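Local coordinates for sugar fermentation stimulation protein homolog (Pyrococcus furiosus, PDB 4DA2) that probably binds DNA, joining an OB-fold domain to a calcium-binding PD-(D/E)xK nuclease-like domain, at residues L36-M47 / A77-G85. The protein carries 1 engineered substitution. Numbering follows the deposited sequence.
Sequences LITNTGRLNEFM and AIIDTRLQG
Thr38 and Asn39, in the loop that follows strand 31-36 of the OB domain, grip the turn where strand 75-78 gives way to helix 81-93, the passage into the nuclease-like domain. Two direct hydrogen bonds carry this grip. Thr81 N, in the first turn of the helix, gives a nearly straight bond to Thr38 O (2.9 Å, 167°). Asn39 ND2 reaches Ile79 O at 2.7 Å, in the carbonyl plane and on a lone pair; CG lies anti to the backbone N (chi1 -167°), which swings the amide across to the turn. An asparagine suits this place because its other end, OD1, accepts from Gly41 N in an Asx turn, so the amide's rotation is fixed at both ends.

Asp80 is the N-cap of the helix: OD2 accepts a hydrogen bond from Leu83 N through its anti lone pair, while OD1 accepts hydrogen bonds from two waters. One water accepts from Thr38 N; the second water lies 2.5 Å from Thr38 OG1 and accepts a weak bond from Arg82 NH1.

Beta-branched Ile79 packs among apolar side chains of the loop, its CD1 against Met47 CE and its CG2 near Phe46 CD2 and Leu43 CG. The Phe46 ring also meets that of Phe70 in strand 65-72, the two planes about 20° apart. The short side chain of Ala77 lets the Phe46 ring come close to the strand, with CB placed obliquely to it, 3.6 Å from Phe46 CZ.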
# COMPACT_ATOMS: atom_id res chain seq x y z
N LEU A 36 14.96 1.47 7.58
CA LEU A 36 14.48 0.63 6.51
C LEU A 36 13.36 1.32 5.73
O LEU A 36 12.49 1.94 6.31
CB LEU A 36 13.94 -0.67 7.09
CG LEU A 36 13.98 -1.88 6.17
CD1 LEU A 36 15.43 -2.31 5.94
CD2 LEU A 36 13.17 -3.04 6.75
N ILE A 37 13.39 1.19 4.41
CA ILE A 37 12.32 1.66 3.56
C ILE A 37 11.74 0.42 2.85
O ILE A 37 12.46 -0.31 2.15
CB ILE A 37 12.84 2.70 2.51
CG1 ILE A 37 13.28 4.00 3.18
CG2 ILE A 37 11.77 2.95 1.40
CD1 ILE A 37 14.18 4.89 2.30
N THR A 38 10.45 0.16 3.04
CA THR A 38 9.82 -0.95 2.36
C THR A 38 8.78 -0.34 1.41
O THR A 38 7.58 -0.30 1.69
CB THR A 38 9.17 -1.94 3.38
OG1 THR A 38 10.15 -2.27 4.38
CG2 THR A 38 8.69 -3.22 2.71
N ASN A 39 9.27 0.18 0.31
CA ASN A 39 8.44 0.72 -0.77
C ASN A 39 9.38 0.95 -1.97
O ASN A 39 10.35 1.70 -1.86
CB ASN A 39 7.73 2.01 -0.34
CG ASN A 39 6.60 2.45 -1.29
OD1 ASN A 39 6.76 2.44 -2.51
ND2 ASN A 39 5.44 2.85 -0.72
N THR A 40 9.08 0.28 -3.08
CA THR A 40 9.98 0.26 -4.23
C THR A 40 9.74 1.45 -5.14
O THR A 40 10.45 1.65 -6.12
CB THR A 40 9.87 -1.05 -5.05
OG1 THR A 40 8.49 -1.29 -5.39
CG2 THR A 40 10.42 -2.23 -4.27
N GLY A 41 8.72 2.24 -4.79
CA GLY A 41 8.44 3.50 -5.49
C GLY A 41 9.53 4.56 -5.33
O GLY A 41 10.39 4.46 -4.45
N ARG A 42 9.48 5.58 -6.18
CA ARG A 42 10.47 6.66 -6.08
C ARG A 42 10.20 7.51 -4.86
O ARG A 42 11.14 8.00 -4.24
CB ARG A 42 10.51 7.54 -7.34
CG ARG A 42 10.73 6.74 -8.59
CD ARG A 42 11.41 7.51 -9.69
NE ARG A 42 11.56 6.63 -10.84
CZ ARG A 42 12.33 6.85 -11.89
NH1 ARG A 42 13.08 7.95 -11.98
NH2 ARG A 42 12.37 5.95 -12.87
N LEU A 43 8.91 7.68 -4.53
CA LEU A 43 8.49 8.54 -3.43
C LEU A 43 9.21 9.89 -3.48
O LEU A 43 9.58 10.45 -2.44
CB LEU A 43 8.70 7.87 -2.06
CG LEU A 43 7.91 6.64 -1.59
CD1 LEU A 43 6.54 6.55 -2.25
CD2 LEU A 43 8.72 5.38 -1.80
N ASN A 44 9.39 10.43 -4.68
CA ASN A 44 10.08 11.71 -4.88
C ASN A 44 9.49 12.90 -4.12
O ASN A 44 10.22 13.77 -3.67
CB ASN A 44 10.18 12.06 -6.37
CG ASN A 44 11.47 11.57 -7.00
OD1 ASN A 44 12.52 11.51 -6.35
ND2 ASN A 44 11.40 11.22 -8.28
N GLU A 45 8.16 12.93 -3.97
CA GLU A 45 7.55 14.03 -3.23
C GLU A 45 7.73 13.95 -1.69
O GLU A 45 7.61 14.96 -1.00
CB GLU A 45 6.11 14.26 -3.68
CG GLU A 45 6.06 14.73 -5.14
CD GLU A 45 4.66 14.83 -5.72
OE1 GLU A 45 3.69 15.07 -4.96
OE2 GLU A 45 4.53 14.68 -6.95
N PHE A 46 8.06 12.76 -1.19
CA PHE A 46 8.24 12.54 0.24
C PHE A 46 9.70 12.56 0.65
O PHE A 46 10.02 13.09 1.72
CB PHE A 46 7.64 11.20 0.72
CG PHE A 46 6.13 11.20 0.79
CD1 PHE A 46 5.45 12.14 1.58
CD2 PHE A 46 5.39 10.29 0.05
CE1 PHE A 46 4.05 12.15 1.65
CE2 PHE A 46 3.99 10.29 0.10
CZ PHE A 46 3.32 11.22 0.90
N MET A 47 10.56 11.94 -0.17
CA MET A 47 11.98 11.72 0.14
C MET A 47 12.78 12.97 -0.17
O MET A 47 13.60 12.97 -1.09
CB MET A 47 12.55 10.57 -0.72
CG MET A 47 11.78 9.28 -0.64
SD MET A 47 12.31 8.32 0.77
CE MET A 47 11.04 7.06 0.88
N ALA A 77 1.18 10.09 6.07
CA ALA A 77 1.02 9.20 4.90
C ALA A 77 1.84 7.94 5.19
O ALA A 77 3.00 8.03 5.58
CB ALA A 77 1.54 9.88 3.67
N ILE A 78 1.26 6.76 4.98
CA ILE A 78 1.97 5.52 5.29
C ILE A 78 2.61 5.04 4.00
O ILE A 78 1.92 4.59 3.06
CB ILE A 78 1.03 4.43 5.87
CG1 ILE A 78 0.38 4.92 7.19
CG2 ILE A 78 1.84 3.14 6.06
CD1 ILE A 78 -0.76 4.02 7.74
N ILE A 79 3.93 5.09 3.97
CA ILE A 79 4.69 4.53 2.83
C ILE A 79 5.10 3.08 2.94
O ILE A 79 5.39 2.45 1.92
CB ILE A 79 5.94 5.39 2.51
CG1 ILE A 79 6.98 5.30 3.63
CG2 ILE A 79 5.51 6.83 2.19
CD1 ILE A 79 8.43 5.30 3.11
N ASP A 80 5.12 2.54 4.17
CA ASP A 80 5.61 1.18 4.40
C ASP A 80 4.57 0.17 3.92
O ASP A 80 3.43 0.13 4.42
CB ASP A 80 5.92 0.95 5.89
CG ASP A 80 6.58 -0.41 6.15
OD1 ASP A 80 7.83 -0.49 6.19
OD2 ASP A 80 5.84 -1.41 6.35
N THR A 81 4.95 -0.66 2.95
CA THR A 81 3.99 -1.61 2.36
C THR A 81 3.62 -2.75 3.31
O THR A 81 2.51 -3.30 3.21
CB THR A 81 4.46 -2.15 0.99
OG1 THR A 81 5.66 -2.91 1.17
CG2 THR A 81 4.68 -1.00 0.01
N ARG A 82 4.52 -3.09 4.23
CA ARG A 82 4.23 -4.06 5.28
C ARG A 82 3.13 -3.58 6.22
O ARG A 82 2.21 -4.36 6.54
CB ARG A 82 5.47 -4.45 6.08
CG ARG A 82 6.48 -5.28 5.36
CD ARG A 82 7.70 -5.47 6.25
NE ARG A 82 8.70 -6.34 5.67
CZ ARG A 82 9.98 -6.38 6.05
NH1 ARG A 82 10.41 -5.57 7.01
NH2 ARG A 82 10.82 -7.22 5.46
N LEU A 83 3.21 -2.31 6.65
CA LEU A 83 2.21 -1.72 7.50
C LEU A 83 0.88 -1.64 6.73
O LEU A 83 -0.17 -1.96 7.28
CB LEU A 83 2.64 -0.33 7.99
CG LEU A 83 1.71 0.37 8.97
CD1 LEU A 83 1.19 -0.53 10.10
CD2 LEU A 83 2.39 1.63 9.58
N GLN A 84 0.94 -1.15 5.50
CA GLN A 84 -0.27 -1.11 4.63
C GLN A 84 -0.92 -2.50 4.59
O GLN A 84 -2.14 -2.62 4.77
CB GLN A 84 0.09 -0.66 3.22
CG GLN A 84 0.42 0.81 3.09
CD GLN A 84 0.78 1.16 1.63
OE1 GLN A 84 0.52 0.36 0.73
NE2 GLN A 84 1.33 2.33 1.41
N GLY A 85 -0.11 -3.53 4.37
CA GLY A 85 -0.60 -4.90 4.36
C GLY A 85 -1.23 -5.31 5.69
O GLY A 85 -2.26 -5.96 5.71
O HOH W 1 8.97 1.61 4.99
O HOH W 2 9.21 -2.59 6.68